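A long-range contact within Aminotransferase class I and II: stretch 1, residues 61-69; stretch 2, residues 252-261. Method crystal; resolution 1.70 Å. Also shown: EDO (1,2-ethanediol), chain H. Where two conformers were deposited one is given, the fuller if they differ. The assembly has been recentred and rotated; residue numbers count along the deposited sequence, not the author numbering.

Stretch 1, residues 61-69: WIEGSPAFK
Stretch 2 252-261: MICAGVFDDL

A buried carboxylate can organise a helix start that belongs to a distant part of the chain, and the contact between residues 61-69 and 252-261 is a compact example. Stretch 1 enters through a type I turn from Trp 61 to Gly 64, closed by Gly 64 N to Trp 61 O at 3.1 Å, and becomes helical at Pro 66; stretch 2 runs extended through Cys 254 (phi/psi -164/171) and Ala 255 (-92/178) before its helix begins at Val 257, with Gly 256 as N-cap. In register, the CA atoms of Ile 62 and Cys 254 lie 5.1 Å apart, and those of Gly 64 and Asp 260 6.6 Å.

Asp 260, chi1 t and chi2 89°, points toward stretch 1. Its OD1 accepts from Ser 65 N at 3.1 Å (angle at hydrogen 167°) and from Ser 65 OG at 3.0 Å. Ser 65, chi1 p, thereby uses its hydroxyl twice: while donating to Asp 260, OG accepts from Phe 68 N at 3.1 Å, capping its own helix. Both Asp 260 oxygens also have hydrogen-bond partners elsewhere in the structure. Gly 64, at phi/psi 99/151, could not carry a CB without jamming against the preceding carbonyl and meeting Phe 68 CD2.

Water bridges the backbones where they do not bond directly: water 1 donates to Ile 62 O at 3.0 Å and accepts from Ala 255 N at 2.9 Å. Ile 62 N instead donates to EDO O1 at 3.0 Å, a ligand probably derived from the crystallisation liquor. The Ile 62 side chain (m, m) supplies the apolar part, its CD1 lying 4.2 Å from Ile 253 CG2 and 4.3 Å from Cys 254 SG. The CA-to-CB bond of Glu 63 points away from stretch 2, and Glu 63 OE1 forms a 2.9 Å salt bridge with Lys 69 NZ within its own stretch.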

# COMPACT_ATOMS: atom_id res chain seq x y z
N TRP A 61 -1.22 -15.47 -0.79
CA TRP A 61 -2.62 -15.31 -1.13
C TRP A 61 -2.84 -13.87 -1.62
O TRP A 61 -2.95 -12.91 -0.84
CB TRP A 61 -3.51 -15.54 0.09
CG TRP A 61 -3.47 -16.94 0.62
CD1 TRP A 61 -2.84 -17.37 1.75
CD2 TRP A 61 -4.12 -18.07 0.05
NE1 TRP A 61 -3.08 -18.72 1.92
CE2 TRP A 61 -3.83 -19.18 0.88
CE3 TRP A 61 -4.88 -18.27 -1.11
CZ2 TRP A 61 -4.30 -20.45 0.62
CZ3 TRP A 61 -5.35 -19.56 -1.37
CH2 TRP A 61 -5.05 -20.61 -0.51
N ILE A 62 -2.99 -13.75 -2.91
CA ILE A 62 -3.08 -12.45 -3.55
C ILE A 62 -4.25 -11.68 -2.96
O ILE A 62 -4.13 -10.47 -2.67
CB ILE A 62 -3.12 -12.60 -5.11
CG1 ILE A 62 -1.81 -13.18 -5.62
CG2 ILE A 62 -3.49 -11.29 -5.77
CD1 ILE A 62 -0.56 -12.24 -5.50
N GLU A 63 -5.37 -12.35 -2.74
CA GLU A 63 -6.54 -11.61 -2.31
C GLU A 63 -6.88 -11.80 -0.86
O GLU A 63 -7.93 -11.35 -0.43
CB GLU A 63 -7.72 -12.02 -3.11
CG GLU A 63 -7.51 -11.64 -4.56
CD GLU A 63 -8.69 -11.93 -5.43
OE1 GLU A 63 -9.62 -12.62 -5.02
OE2 GLU A 63 -8.66 -11.47 -6.58
N GLY A 64 -5.98 -12.45 -0.12
CA GLY A 64 -6.25 -12.92 1.23
C GLY A 64 -6.59 -14.41 1.23
O GLY A 64 -7.18 -14.95 0.27
N SER A 65 -6.27 -15.08 2.33
CA SER A 65 -6.45 -16.50 2.46
C SER A 65 -7.93 -16.86 2.48
O SER A 65 -8.79 -16.00 2.80
CB SER A 65 -5.80 -16.99 3.75
OG SER A 65 -6.35 -16.37 4.89
N PRO A 66 -8.24 -18.12 2.21
CA PRO A 66 -9.64 -18.53 2.28
C PRO A 66 -10.21 -18.35 3.69
O PRO A 66 -11.40 -17.99 3.86
CB PRO A 66 -9.58 -19.99 1.85
CG PRO A 66 -8.39 -20.05 0.94
CD PRO A 66 -7.40 -19.15 1.56
N ALA A 67 -9.38 -18.58 4.70
CA ALA A 67 -9.83 -18.41 6.10
C ALA A 67 -10.10 -16.93 6.40
O ALA A 67 -11.08 -16.59 7.04
CB ALA A 67 -8.79 -18.98 7.09
N PHE A 68 -9.21 -16.06 5.92
CA PHE A 68 -9.41 -14.61 6.03
C PHE A 68 -10.74 -14.18 5.38
O PHE A 68 -11.58 -13.53 5.99
CB PHE A 68 -8.24 -13.86 5.39
CG PHE A 68 -8.43 -12.39 5.36
CD1 PHE A 68 -8.12 -11.62 6.46
CD2 PHE A 68 -8.90 -11.76 4.20
CE1 PHE A 68 -8.28 -10.23 6.42
CE2 PHE A 68 -9.10 -10.33 4.16
CZ PHE A 68 -8.78 -9.58 5.28
N LYS A 69 -10.94 -14.59 4.13
CA LYS A 69 -12.16 -14.20 3.43
C LYS A 69 -13.40 -14.72 4.10
O LYS A 69 -14.37 -13.98 4.24
CB LYS A 69 -12.15 -14.63 1.94
CG LYS A 69 -11.14 -13.91 1.11
CD LYS A 69 -11.34 -14.41 -0.34
CE LYS A 69 -10.45 -13.70 -1.29
NZ LYS A 69 -10.77 -14.06 -2.74
N MSE A 252 -0.60 -2.12 -4.18
CA MSE A 252 -0.14 -3.03 -3.17
C MSE A 252 0.38 -4.39 -3.69
O MSE A 252 1.27 -4.94 -3.07
CB MSE A 252 -1.23 -3.24 -2.13
CG MSE A 252 -2.44 -3.85 -2.68
SE MSE A 252 -3.89 -4.21 -1.52
CE MSE A 252 -4.53 -2.37 -1.70
N ILE A 253 -0.17 -4.86 -4.81
CA ILE A 253 -0.17 -6.31 -5.25
C ILE A 253 -0.95 -7.21 -4.28
O ILE A 253 -1.95 -7.86 -4.66
CB ILE A 253 1.23 -6.89 -5.55
CG1 ILE A 253 1.96 -6.03 -6.58
CG2 ILE A 253 1.07 -8.38 -6.04
CD1 ILE A 253 3.34 -6.51 -6.94
N CYS A 254 -0.47 -7.26 -3.05
CA CYS A 254 -1.06 -8.03 -1.98
C CYS A 254 -0.50 -7.54 -0.64
O CYS A 254 0.47 -6.77 -0.56
CB CYS A 254 -0.73 -9.53 -2.19
SG CYS A 254 0.96 -9.82 -2.34
N ALA A 255 -1.11 -8.04 0.41
CA ALA A 255 -0.62 -7.82 1.73
C ALA A 255 0.31 -8.95 2.11
O ALA A 255 0.52 -9.89 1.30
CB ALA A 255 -1.81 -7.78 2.69
N GLY A 256 0.91 -8.89 3.30
CA GLY A 256 2.01 -9.84 3.59
C GLY A 256 1.56 -11.25 3.98
O GLY A 256 0.47 -11.44 4.47
N VAL A 257 2.45 -12.23 3.75
CA VAL A 257 2.21 -13.62 4.14
C VAL A 257 1.99 -13.79 5.67
O VAL A 257 1.01 -14.39 6.08
CB VAL A 257 3.37 -14.53 3.66
CG1 VAL A 257 3.30 -15.96 4.19
CG2 VAL A 257 3.33 -14.57 2.13
N PHE A 258 2.91 -13.27 6.47
CA PHE A 258 2.80 -13.36 7.94
C PHE A 258 1.62 -12.54 8.35
O PHE A 258 0.87 -12.93 9.24
CB PHE A 258 4.07 -12.83 8.60
CG PHE A 258 3.96 -12.54 10.05
CD1 PHE A 258 3.51 -11.30 10.47
CD2 PHE A 258 4.30 -13.49 11.02
CE1 PHE A 258 3.44 -11.00 11.82
CE2 PHE A 258 4.21 -13.17 12.39
CZ PHE A 258 3.80 -11.92 12.76
N ASP A 259 1.45 -11.41 7.70
CA ASP A 259 0.37 -10.48 8.08
C ASP A 259 -1.03 -11.15 7.95
O ASP A 259 -1.90 -11.09 8.84
CB ASP A 259 0.47 -9.19 7.27
CG ASP A 259 1.81 -8.48 7.46
OD1 ASP A 259 2.39 -8.57 8.56
OD2 ASP A 259 2.26 -7.83 6.45
N ASP A 260 -1.27 -11.82 6.83
CA ASP A 260 -2.46 -12.60 6.62
C ASP A 260 -2.60 -13.77 7.63
O ASP A 260 -3.70 -14.08 8.07
CB ASP A 260 -2.54 -13.10 5.17
CG ASP A 260 -3.61 -14.17 4.98
OD1 ASP A 260 -4.77 -13.84 4.70
OD2 ASP A 260 -3.23 -15.35 5.09
N LEU A 261 -1.50 -14.45 7.96
CA LEU A 261 -1.51 -15.55 8.95
C LEU A 261 -2.00 -15.04 10.30
O LEU A 261 -2.85 -15.68 10.94
CB LEU A 261 -0.11 -16.14 9.10
CG LEU A 261 0.23 -17.60 8.87
CD1 LEU A 261 1.22 -18.01 9.94
CD2 LEU A 261 -0.98 -18.60 8.76
C1 EDO H . -2.85 -17.21 -4.61
O1 EDO H . -3.61 -16.03 -4.81
C2 EDO H . -3.60 -18.39 -5.22
O2 EDO H . -5.01 -18.19 -5.14
O HOH W 1 -3.41 -9.71 0.13